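Local coordinates for protein GCN5-related N-acetyltransferase (Kribbella flavida, PDB 4H89) that probably transfers an acyl group, most likely acetyl from acetyl-CoA, to an acceptor that is not specified, at residues 20-23 / 24-27; 108-111 / 112-116; 139-142 / 143-146. All coordinates share one frame; numbering follows the deposited sequence.

Contact 1. Residues 20-23 / 24-27; sequences PAIL and PFFR
Arg27 N donates to Leu23 O at 3.1 Å, a nearly straight bond (171° at the hydrogen). At Pro24 and Phe25 the regular i to i-4 bonding fails. Pro24 has no N-H, so its ring carbon CD lies 3.1 Å from Pro20 O where a helical donor would otherwise point. Phe25 N makes no bond to Ala21 O, four residues back, and gives Ile22 O, three back, a short but weak, bent bond of 2.8 Å. Ile22 O also takes the ordinary i-4 bond from Phe26 N, long and weak, and helix 19-32 kinks here.

The Phe25 ring folds back over the preceding turn, its CG beside the backbone N (chi1 -52°). One face thereby covers Ala21 O and the CA of Ile22, the latter a CH-pi contact 4.2 Å from the ring centroid. Ile22 CG2 adds looser apolar packing at Phe25 CD2. Leu23 CD1 lies 3.9 Å from Arg27 NE, approaching the guanidinium obliquely, while NH2 of that arginine forms a salt bridge with Asp44. Phe25 packs on Val72 and Met95 of the sheet, Ile22 and Phe26 also on helix 44-51, and Phe26 meets Tyr38 edge-to-face. Without an N-H, Pro24 denies this first helix of the GNAT fold a regular backbone bond; Ile22 O takes two weak ones, and aromatic carbon covers Ala21 O.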
ATOM      1  N   PRO A  20       9.158 -23.123  -7.248  1.00 15.03           N
ATOM      2  CA  PRO A  20      10.393 -22.998  -8.015  1.00 16.44           C
ATOM      3  C   PRO A  20      10.250 -22.526  -9.423  1.00 16.91           C
ATOM      4  O   PRO A  20      11.159 -21.906  -9.930  1.00 18.21           O
ATOM      5  CB  PRO A  20      11.005 -24.417  -7.932  1.00 18.95           C
ATOM      6  CG  PRO A  20      10.459 -24.961  -6.661  1.00 18.58           C
ATOM      7  CD  PRO A  20       9.057 -24.451  -6.627  1.00 17.06           C
ATOM      8  N   ALA A  21       9.102 -22.767 -10.058  1.00 15.52           N
ATOM      9  CA  ALA A  21       8.847 -22.272 -11.402  1.00 16.82           C
ATOM     10  C   ALA A  21       8.435 -20.822 -11.400  1.00 15.19           C
ATOM     11  O   ALA A  21       8.657 -20.101 -12.371  1.00 16.64           O
ATOM     12  CB  ALA A  21       7.762 -23.118 -12.047  1.00 19.25           C
ATOM     13  N   ILE A  22       7.846 -20.342 -10.308  1.00 14.74           N
ATOM     14  CA  ILE A  22       7.402 -18.945 -10.180  1.00 14.81           C
ATOM     15  C   ILE A  22       8.534 -17.991  -9.833  1.00 13.48           C
ATOM     16  O   ILE A  22       8.607 -16.862 -10.328  1.00 15.81           O
ATOM     17  CB  ILE A  22       6.273 -18.840  -9.113  1.00 14.03           C
ATOM     18  CG1 ILE A  22       5.091 -19.714  -9.525  1.00 15.03           C
ATOM     19  CG2 ILE A  22       5.850 -17.371  -8.915  1.00 16.78           C
ATOM     20  CD1 ILE A  22       4.098 -19.922  -8.416  1.00 15.36           C
ATOM     21  N   LEU A  23       9.442 -18.437  -8.982  1.00 14.83           N
ATOM     22  CA  LEU A  23      10.593 -17.639  -8.507  1.00 17.15           C
ATOM     23  C   LEU A  23      11.345 -16.907  -9.633  1.00 15.16           C
ATOM     24  O   LEU A  23      11.577 -15.719  -9.513  1.00 16.13           O
ATOM     25  CB  LEU A  23      11.520 -18.523  -7.646  1.00 17.59           C
ATOM     26  CG  LEU A  23      12.834 -17.875  -7.209  1.00 17.87           C
ATOM     27  CD1 LEU A  23      12.621 -16.681  -6.305  1.00 19.44           C
ATOM     28  CD2 LEU A  23      13.684 -18.920  -6.488  1.00 22.81           C
ATOM     29  N   PRO A  24      11.705 -17.604 -10.726  1.00 15.61           N
ATOM     30  CA  PRO A  24      12.389 -16.846 -11.789  1.00 17.22           C
ATOM     31  C   PRO A  24      11.583 -15.732 -12.387  1.00 16.33           C
ATOM     32  O   PRO A  24      12.178 -14.761 -12.874  1.00 18.08           O
ATOM     33  CB  PRO A  24      12.788 -17.914 -12.822  1.00 21.11           C
ATOM     34  CG  PRO A  24      12.190 -19.202 -12.380  1.00 23.63           C
ATOM     35  CD  PRO A  24      11.641 -19.051 -10.998  1.00 18.16           C
ATOM     36  N   PHE A  25      10.247 -15.825 -12.395  1.00 18.87           N
ATOM     37  CA  PHE A  25       9.445 -14.693 -12.891  1.00 17.58           C
ATOM     38  C   PHE A  25       9.637 -13.481 -12.052  1.00 17.92           C
ATOM     39  O   PHE A  25       9.733 -12.380 -12.550  1.00 18.50           O
ATOM     40  CB  PHE A  25       7.923 -14.945 -12.863  1.00 20.74           C
ATOM     41  CG  PHE A  25       7.462 -16.202 -13.522  1.00 18.32           C
ATOM     42  CD1 PHE A  25       8.236 -16.854 -14.454  1.00 19.96           C
ATOM     43  CD2 PHE A  25       6.201 -16.716 -13.181  1.00 20.45           C
ATOM     44  CE1 PHE A  25       7.807 -18.022 -15.034  1.00 21.40           C
ATOM     45  CE2 PHE A  25       5.775 -17.905 -13.743  1.00 20.63           C
ATOM     46  CZ  PHE A  25       6.568 -18.540 -14.694  1.00 20.33           C
ATOM     47  N   PHE A  26       9.596 -13.694 -10.740  1.00 17.91           N
ATOM     48  CA  PHE A  26       9.817 -12.632  -9.787  1.00 17.98           C
ATOM     49  C   PHE A  26      11.156 -11.972 -10.028  1.00 15.35           C
ATOM     50  O   PHE A  26      11.278 -10.745 -10.104  1.00 17.70           O
ATOM     51  CB  PHE A  26       9.642 -13.139  -8.340  1.00 17.10           C
ATOM     52  CG  PHE A  26       9.995 -12.115  -7.329  1.00 16.88           C
ATOM     53  CD1 PHE A  26       9.131 -11.069  -7.055  1.00 23.19           C
ATOM     54  CD2 PHE A  26      11.190 -12.130  -6.676  1.00 19.32           C
ATOM     55  CE1 PHE A  26       9.444 -10.105  -6.126  1.00 24.92           C
ATOM     56  CE2 PHE A  26      11.523 -11.124  -5.770  1.00 22.21           C
ATOM     57  CZ  PHE A  26      10.649 -10.125  -5.489  1.00 22.91           C
ATOM     58  N   ARG A  27      12.205 -12.784 -10.099  1.00 15.72           N
ATOM     59  CA  ARG A  27      13.542 -12.251 -10.369  1.00 15.57           C
ATOM     60  C   ARG A  27      13.617 -11.455 -11.671  1.00 15.54           C
ATOM     61  O   ARG A  27      14.248 -10.379 -11.671  1.00 16.52           O
ATOM     62  CB  ARG A  27      14.589 -13.348 -10.328  1.00 15.14           C
ATOM     63  CG  ARG A  27      14.729 -14.029  -8.991  1.00 16.06           C
ATOM     64  CD  ARG A  27      15.127 -13.103  -7.854  1.00 16.77           C
ATOM     65  NE  ARG A  27      15.318 -13.868  -6.640  1.00 16.72           N
ATOM     66  CZ  ARG A  27      15.347 -13.341  -5.430  1.00 15.82           C
ATOM     67  NH1 ARG A  27      15.147 -12.065  -5.216  1.00 16.73           N
ATOM     68  NH2 ARG A  27      15.500 -14.126  -4.384  1.00 16.51           N
TER

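Contact 2. Residues 108-111 / 112-116; sequences ALCQ and DMIDW
Gln111 reaches forward to Asp115 because CG stands anti to the backbone N (chi1 -175°) and the chain then bends at chi2 (63°), which carries the amide along the helix. Asp115 meets it with CG beside its own backbone N. Gln111 NE2 donates to Asp115 OD1 at 2.9 Å; the acceptor lies in the amide plane, yet the amide comes from above the carboxylate plane, and the two flat groups are turned 43° apart. With an alanine in place of Gln111, Asp115 OD1 would probably be left without its amide donor and the carboxylate freer to turn.

The i to i+4 link runs along helix 105-119, the crossover of a beta-alpha-beta unit between parallel strands 89-96 and 124-131. Regular backbone bonds support it, among them Ile114 N to Cys110 O at 2.9 Å. Toward the core, Cys110 SG touches Ile114 CD1 at 4.1 Å, and the selenomethionine Met113 packs on Ala90 and Ala92. Asp112 forms a salt bridge to Arg61 of strand 61-66 through OD2. A water donates to that same oxygen at 2.8 Å and to Leu109 O at 2.9 Å, so one solvent molecule ties the carboxylate to a helix carbonyl that already accepts from Met113 N.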
ATOM      1  N   ALA A 108      -6.225 -14.416 -18.663  1.00 14.56           N
ATOM      2  CA  ALA A 108      -6.785 -15.548 -17.999  1.00 14.33           C
ATOM      3  C   ALA A 108      -6.613 -15.431 -16.493  1.00 14.36           C
ATOM      4  O   ALA A 108      -7.538 -15.715 -15.718  1.00 14.72           O
ATOM      5  CB  ALA A 108      -6.146 -16.813 -18.512  1.00 15.40           C
ATOM      6  N   LEU A 109      -5.420 -15.059 -16.052  1.00 13.46           N
ATOM      7  CA  LEU A 109      -5.172 -14.918 -14.612  1.00 13.69           C
ATOM      8  C   LEU A 109      -6.075 -13.846 -14.019  1.00 13.72           C
ATOM      9  O   LEU A 109      -6.601 -14.039 -12.915  1.00 12.85           O
ATOM     10  CB  LEU A 109      -3.698 -14.601 -14.364  1.00 13.90           C
ATOM     11  CG  LEU A 109      -2.673 -15.689 -14.571  1.00 14.11           C
ATOM     12  CD1 LEU A 109      -1.282 -15.063 -14.599  1.00 15.54           C
ATOM     13  CD2 LEU A 109      -2.794 -16.713 -13.467  1.00 14.46           C
ATOM     14  N   CYS A 110      -6.210 -12.714 -14.685  1.00 13.67           N
ATOM     15  CA  CYS A 110      -7.009 -11.641 -14.111  1.00 12.40           C
ATOM     16  C   CYS A 110      -8.494 -11.958 -14.148  1.00 13.64           C
ATOM     17  O   CYS A 110      -9.194 -11.638 -13.195  1.00 14.44           O
ATOM     18  CB  CYS A 110      -6.711 -10.328 -14.826  1.00 14.17           C
ATOM     19  SG  CYS A 110      -7.432  -8.878 -14.000  1.00 16.87           S
ATOM     20  N   GLN A 111      -8.986 -12.551 -15.220  1.00 13.55           N
ATOM     21  CA  GLN A 111     -10.387 -12.942 -15.233  1.00 13.54           C
ATOM     22  C   GLN A 111     -10.694 -13.934 -14.114  1.00 13.82           C
ATOM     23  O   GLN A 111     -11.712 -13.846 -13.442  1.00 14.14           O
ATOM     24  CB  GLN A 111     -10.791 -13.525 -16.576  1.00 15.09           C
ATOM     25  CG  GLN A 111     -12.280 -13.839 -16.668  1.00 17.46           C
ATOM     26  CD  GLN A 111     -13.133 -12.581 -16.536  1.00 16.97           C
ATOM     27  OE1 GLN A 111     -12.923 -11.647 -17.273  1.00 21.92           O
ATOM     28  NE2 GLN A 111     -13.980 -12.511 -15.518  1.00 19.41           N
ATOM     29  N   ASP A 112      -9.815 -14.904 -13.934  1.00 13.39           N
ATOM     30  CA  ASP A 112      -9.975 -15.872 -12.858  1.00 12.44           C
ATOM     31  C   ASP A 112      -9.997 -15.158 -11.493  1.00 13.53           C
ATOM     32  O   ASP A 112     -10.785 -15.498 -10.614  1.00 13.58           O
ATOM     33  CB  ASP A 112      -8.867 -16.934 -12.899  1.00 13.61           C
ATOM     34  CG  ASP A 112      -8.978 -17.893 -11.746  1.00 15.33           C
ATOM     35  OD1 ASP A 112      -9.760 -18.874 -11.835  1.00 21.00           O
ATOM     36  OD2 ASP A 112      -8.289 -17.615 -10.754  1.00 17.21           O
HETATM   37  N   MSE A 113      -9.131 -14.169 -11.322  1.00 12.91           N
HETATM   38  CA  MSE A 113      -9.092 -13.386 -10.087  1.00 12.27           C
HETATM   39  C   MSE A 113     -10.403 -12.601  -9.876  1.00 13.41           C
HETATM   40  O   MSE A 113     -10.933 -12.579  -8.747  1.00 13.49           O
HETATM   41  CB  MSE A 113      -7.856 -12.467 -10.138  1.00 13.79           C
HETATM   42  CG  MSE A 113      -7.651 -11.593  -8.907  1.00 13.20           C
HETATM   43 SE   MSE A 113      -8.614  -9.949  -8.945  0.95 16.86          SE
HETATM   44  CE  MSE A 113      -8.814  -9.809  -7.126  1.00 19.04           C
ATOM     45  N   ILE A 114     -10.940 -12.021 -10.928  1.00 12.84           N
ATOM     46  CA  ILE A 114     -12.198 -11.281 -10.819  1.00 12.63           C
ATOM     47  C   ILE A 114     -13.311 -12.236 -10.432  1.00 13.89           C
ATOM     48  O   ILE A 114     -14.145 -11.897  -9.571  1.00 14.44           O
ATOM     49  CB  ILE A 114     -12.536 -10.614 -12.192  1.00 13.39           C
ATOM     50  CG1 ILE A 114     -11.592  -9.453 -12.462  1.00 14.18           C
ATOM     51  CG2 ILE A 114     -13.999 -10.143 -12.249  1.00 14.19           C
ATOM     52  CD1 ILE A 114     -11.560  -8.947 -13.898  1.00 15.53           C
ATOM     53  N   ASP A 115     -13.341 -13.412 -11.033  1.00 14.65           N
ATOM     54  CA  ASP A 115     -14.373 -14.416 -10.708  1.00 15.41           C
ATOM     55  C   ASP A 115     -14.256 -14.853  -9.246  1.00 14.51           C
ATOM     56  O   ASP A 115     -15.270 -14.943  -8.505  1.00 15.05           O
ATOM     57  CB  ASP A 115     -14.308 -15.627 -11.627  1.00 15.96           C
ATOM     58  CG  ASP A 115     -14.590 -15.305 -13.096  1.00 21.77           C
ATOM     59  OD1 ASP A 115     -15.022 -14.189 -13.410  1.00 24.28           O
ATOM     60  OD2 ASP A 115     -14.317 -16.193 -13.917  1.00 28.28           O
ATOM     61  N   TRP A 116     -13.032 -15.060  -8.789  1.00 13.47           N
ATOM     62  CA  TRP A 116     -12.787 -15.412  -7.398  1.00 12.85           C
ATOM     63  C   TRP A 116     -13.266 -14.314  -6.468  1.00 13.26           C
ATOM     64  O   TRP A 116     -13.936 -14.590  -5.477  1.00 14.25           O
ATOM     65  CB  TRP A 116     -11.275 -15.676  -7.197  1.00 13.50           C
ATOM     66  CG  TRP A 116     -10.832 -15.762  -5.761  1.00 14.02           C
ATOM     67  CD1 TRP A 116     -10.866 -16.876  -4.972  1.00 15.88           C
ATOM     68  CD2 TRP A 116     -10.321 -14.703  -4.958  1.00 14.39           C
ATOM     69  NE1 TRP A 116     -10.388 -16.574  -3.720  1.00 16.37           N
ATOM     70  CE2 TRP A 116     -10.073 -15.245  -3.666  1.00 15.06           C
ATOM     71  CE3 TRP A 116     -10.046 -13.356  -5.182  1.00 15.78           C
ATOM     72  CZ2 TRP A 116      -9.503 -14.494  -2.630  1.00 15.65           C
ATOM     73  CZ3 TRP A 116      -9.524 -12.576  -4.132  1.00 15.83           C
ATOM     74  CH2 TRP A 116      -9.253 -13.158  -2.878  1.00 17.08           C
TER
HETATM   75  O   HOH W   1      -5.990 -16.080 -10.984  1.00 14.39           O

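Contact 3. Residues 139-142 / 143-146; sequences KLWQ and SLGF
A Schellman motif ends helix 135-143 and turns the chain toward strand 147-155 of the GNAT sheet, with Trp141 and Phe146 meeting across the turn. Its two defining bonds are Phe146 N to Trp141 O (3.0 Å) and Gly145 N to Gln142 O (3.0 Å). Gly145 is the C-prime residue: its phi is positive, and a side chain at these backbone angles would crowd the carbonyl oxygen of Leu144.

Trp141 O is gripped twice, by Phe146 N and by Leu144 N, which arrive from opposite faces of the carbonyl plane. The same oxygen lies in the plane of the Phe146 ring, at its edge. Beyond the backbone, the indole turns an edge toward the phenyl face, the centroid of its five-membered ring 5.9 Å from that of Phe146 and the planes at 57°. Trp141 CB and Phe146 CB touch at 4.0 Å, and Phe127 joins both rings, stacked on Phe146 and edge-to-face with Trp141. Leu140 and Leu144 run alongside each other in the same direction, their CD1 methyls 4.1 Å apart; Leu144 CD1 also reaches the indole edge.

Phe146 O receives a CA-H...O contact from Gln142 CA at 3.3 Å and a hydrogen bond from a water. With chi1 at 80°, Ser143 tucks OG back over its own main chain onto the last turn, where OG donates to a lone pair of Leu140 O, in the carbonyl plane, at 2.7 Å.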
ATOM      1  N   LYS A 139      -3.976  -1.349 -20.569  1.00 16.18           N
ATOM      2  CA  LYS A 139      -5.023  -1.602 -21.533  1.00 17.29           C
ATOM      3  C   LYS A 139      -5.738  -2.917 -21.263  1.00 16.02           C
ATOM      4  O   LYS A 139      -6.941  -3.016 -21.461  1.00 15.95           O
ATOM      5  CB  LYS A 139      -4.467  -1.524 -22.959  1.00 19.92           C
ATOM      6  CG  LYS A 139      -4.070  -0.074 -23.282  1.00 21.76           C
ATOM      7  CD  LYS A 139      -3.556   0.030 -24.697  1.00 30.00           C
ATOM      8  CE  LYS A 139      -3.044   1.432 -25.007  1.00 37.51           C
ATOM      9  NZ  LYS A 139      -4.067   2.487 -24.717  1.00 42.78           N
ATOM     10  N   LEU A 140      -5.008  -3.934 -20.825  1.00 15.90           N
ATOM     11  CA  LEU A 140      -5.618  -5.212 -20.503  1.00 14.99           C
ATOM     12  C   LEU A 140      -6.569  -5.032 -19.321  1.00 15.14           C
ATOM     13  O   LEU A 140      -7.712  -5.453 -19.381  1.00 15.43           O
ATOM     14  CB  LEU A 140      -4.536  -6.258 -20.159  1.00 16.61           C
ATOM     15  CG  LEU A 140      -5.040  -7.596 -19.582  1.00 18.67           C
ATOM     16  CD1 LEU A 140      -5.945  -8.294 -20.563  1.00 22.21           C
ATOM     17  CD2 LEU A 140      -3.880  -8.497 -19.178  1.00 23.21           C
ATOM     18  N   TRP A 141      -6.121  -4.331 -18.288  1.00 15.17           N
ATOM     19  CA  TRP A 141      -6.978  -4.130 -17.130  1.00 15.11           C
ATOM     20  C   TRP A 141      -8.212  -3.300 -17.518  1.00 14.74           C
ATOM     21  O   TRP A 141      -9.320  -3.604 -17.074  1.00 15.05           O
ATOM     22  CB  TRP A 141      -6.250  -3.455 -15.987  1.00 16.57           C
ATOM     23  CG  TRP A 141      -4.997  -4.038 -15.507  1.00 21.22           C
ATOM     24  CD1 TRP A 141      -3.927  -3.325 -14.936  1.00 23.34           C
ATOM     25  CD2 TRP A 141      -4.612  -5.365 -15.522  1.00 21.08           C
ATOM     26  NE1 TRP A 141      -2.949  -4.144 -14.597  1.00 25.27           N
ATOM     27  CE2 TRP A 141      -3.329  -5.420 -14.916  1.00 21.66           C
ATOM     28  CE3 TRP A 141      -5.197  -6.536 -15.942  1.00 20.64           C
ATOM     29  CZ2 TRP A 141      -2.612  -6.588 -14.787  1.00 28.00           C
ATOM     30  CZ3 TRP A 141      -4.482  -7.699 -15.839  1.00 26.57           C
ATOM     31  CH2 TRP A 141      -3.207  -7.737 -15.243  1.00 29.70           C
ATOM     32  N   GLN A 142      -8.037  -2.260 -18.326  1.00 14.81           N
ATOM     33  CA  GLN A 142      -9.190  -1.500 -18.832  1.00 13.18           C
ATOM     34  C   GLN A 142     -10.166  -2.409 -19.572  1.00 14.22           C
ATOM     35  O   GLN A 142     -11.391  -2.257 -19.427  1.00 16.50           O
ATOM     36  CB  GLN A 142      -8.729  -0.330 -19.710  1.00 16.43           C
ATOM     37  CG  GLN A 142      -8.078   0.768 -18.886  1.00 16.86           C
ATOM     38  CD  GLN A 142      -7.458   1.852 -19.721  1.00 17.33           C
ATOM     39  OE1 GLN A 142      -6.847   1.576 -20.763  1.00 20.70           O
ATOM     40  NE2 GLN A 142      -7.537   3.072 -19.244  1.00 20.76           N
ATOM     41  N   SER A 143      -9.648  -3.324 -20.388  1.00 15.27           N
ATOM     42  CA  SER A 143     -10.510  -4.238 -21.143  1.00 16.86           C
ATOM     43  C   SER A 143     -11.305  -5.183 -20.242  1.00 16.46           C
ATOM     44  O   SER A 143     -12.324  -5.727 -20.669  1.00 18.94           O
ATOM     45  CB  SER A 143      -9.710  -5.046 -22.169  1.00 18.52           C
ATOM     46  OG  SER A 143      -9.027  -6.150 -21.593  1.00 20.03           O
ATOM     47  N   LEU A 144     -10.848  -5.328 -18.995  1.00 14.36           N
ATOM     48  CA  LEU A 144     -11.483  -6.177 -18.000  1.00 15.10           C
ATOM     49  C   LEU A 144     -12.248  -5.370 -16.990  1.00 15.33           C
ATOM     50  O   LEU A 144     -12.620  -5.893 -15.949  1.00 17.09           O
ATOM     51  CB  LEU A 144     -10.452  -7.057 -17.316  1.00 16.15           C
ATOM     52  CG  LEU A 144      -9.860  -8.122 -18.240  1.00 16.60           C
ATOM     53  CD1 LEU A 144      -8.677  -8.772 -17.540  1.00 19.74           C
ATOM     54  CD2 LEU A 144     -10.903  -9.124 -18.688  1.00 22.84           C
ATOM     55  N   GLY A 145     -12.465  -4.088 -17.263  1.00 14.63           N
ATOM     56  CA  GLY A 145     -13.361  -3.278 -16.465  1.00 14.99           C
ATOM     57  C   GLY A 145     -12.742  -2.335 -15.462  1.00 15.46           C
ATOM     58  O   GLY A 145     -13.456  -1.614 -14.787  1.00 15.96           O
ATOM     59  N   PHE A 146     -11.424  -2.326 -15.338  1.00 13.48           N
ATOM     60  CA  PHE A 146     -10.757  -1.407 -14.419  1.00 13.65           C
ATOM     61  C   PHE A 146     -10.643  -0.031 -15.025  1.00 13.63           C
ATOM     62  O   PHE A 146     -10.503   0.105 -16.228  1.00 15.36           O
ATOM     63  CB  PHE A 146      -9.343  -1.899 -14.079  1.00 13.59           C
ATOM     64  CG  PHE A 146      -9.292  -3.095 -13.179  1.00 12.63           C
ATOM     65  CD1 PHE A 146      -9.428  -4.358 -13.698  1.00 14.65           C
ATOM     66  CD2 PHE A 146      -8.997  -2.949 -11.847  1.00 13.70           C
ATOM     67  CE1 PHE A 146      -9.419  -5.452 -12.868  1.00 14.88           C
ATOM     68  CE2 PHE A 146      -8.992  -4.049 -11.007  1.00 15.87           C
ATOM     69  CZ  PHE A 146      -9.152  -5.298 -11.522  1.00 15.00           C
TER
HETATM   70  O   HOH W   2     -12.031   0.953 -18.208  1.00 59.71           O

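How the contacts relate
Contacts 1, 2 and 3 follow one another along the chain, on helix 19-32, on helix 105-119, and at the end of helix 135-143 with the loop leading to strand 147-155. Contact 1 stands apart: its centre is 20 Å from that of contact 2 and 25 Å from that of contact 3, on the opposite side of the chain's centre from the latter. Contacts 2 and 3 have centres 12 Å apart and touch, Cys110 CB packing on Trp141 CZ3 and Leu144 CD1, and Gln111 OE1 on Leu144 CD2. The crossover helix and the helix-ending turn thus pack directly on each other beside the mixed sheet, while helix 19-32 packs on strands 72-80 and 89-96 and on helix 44-51.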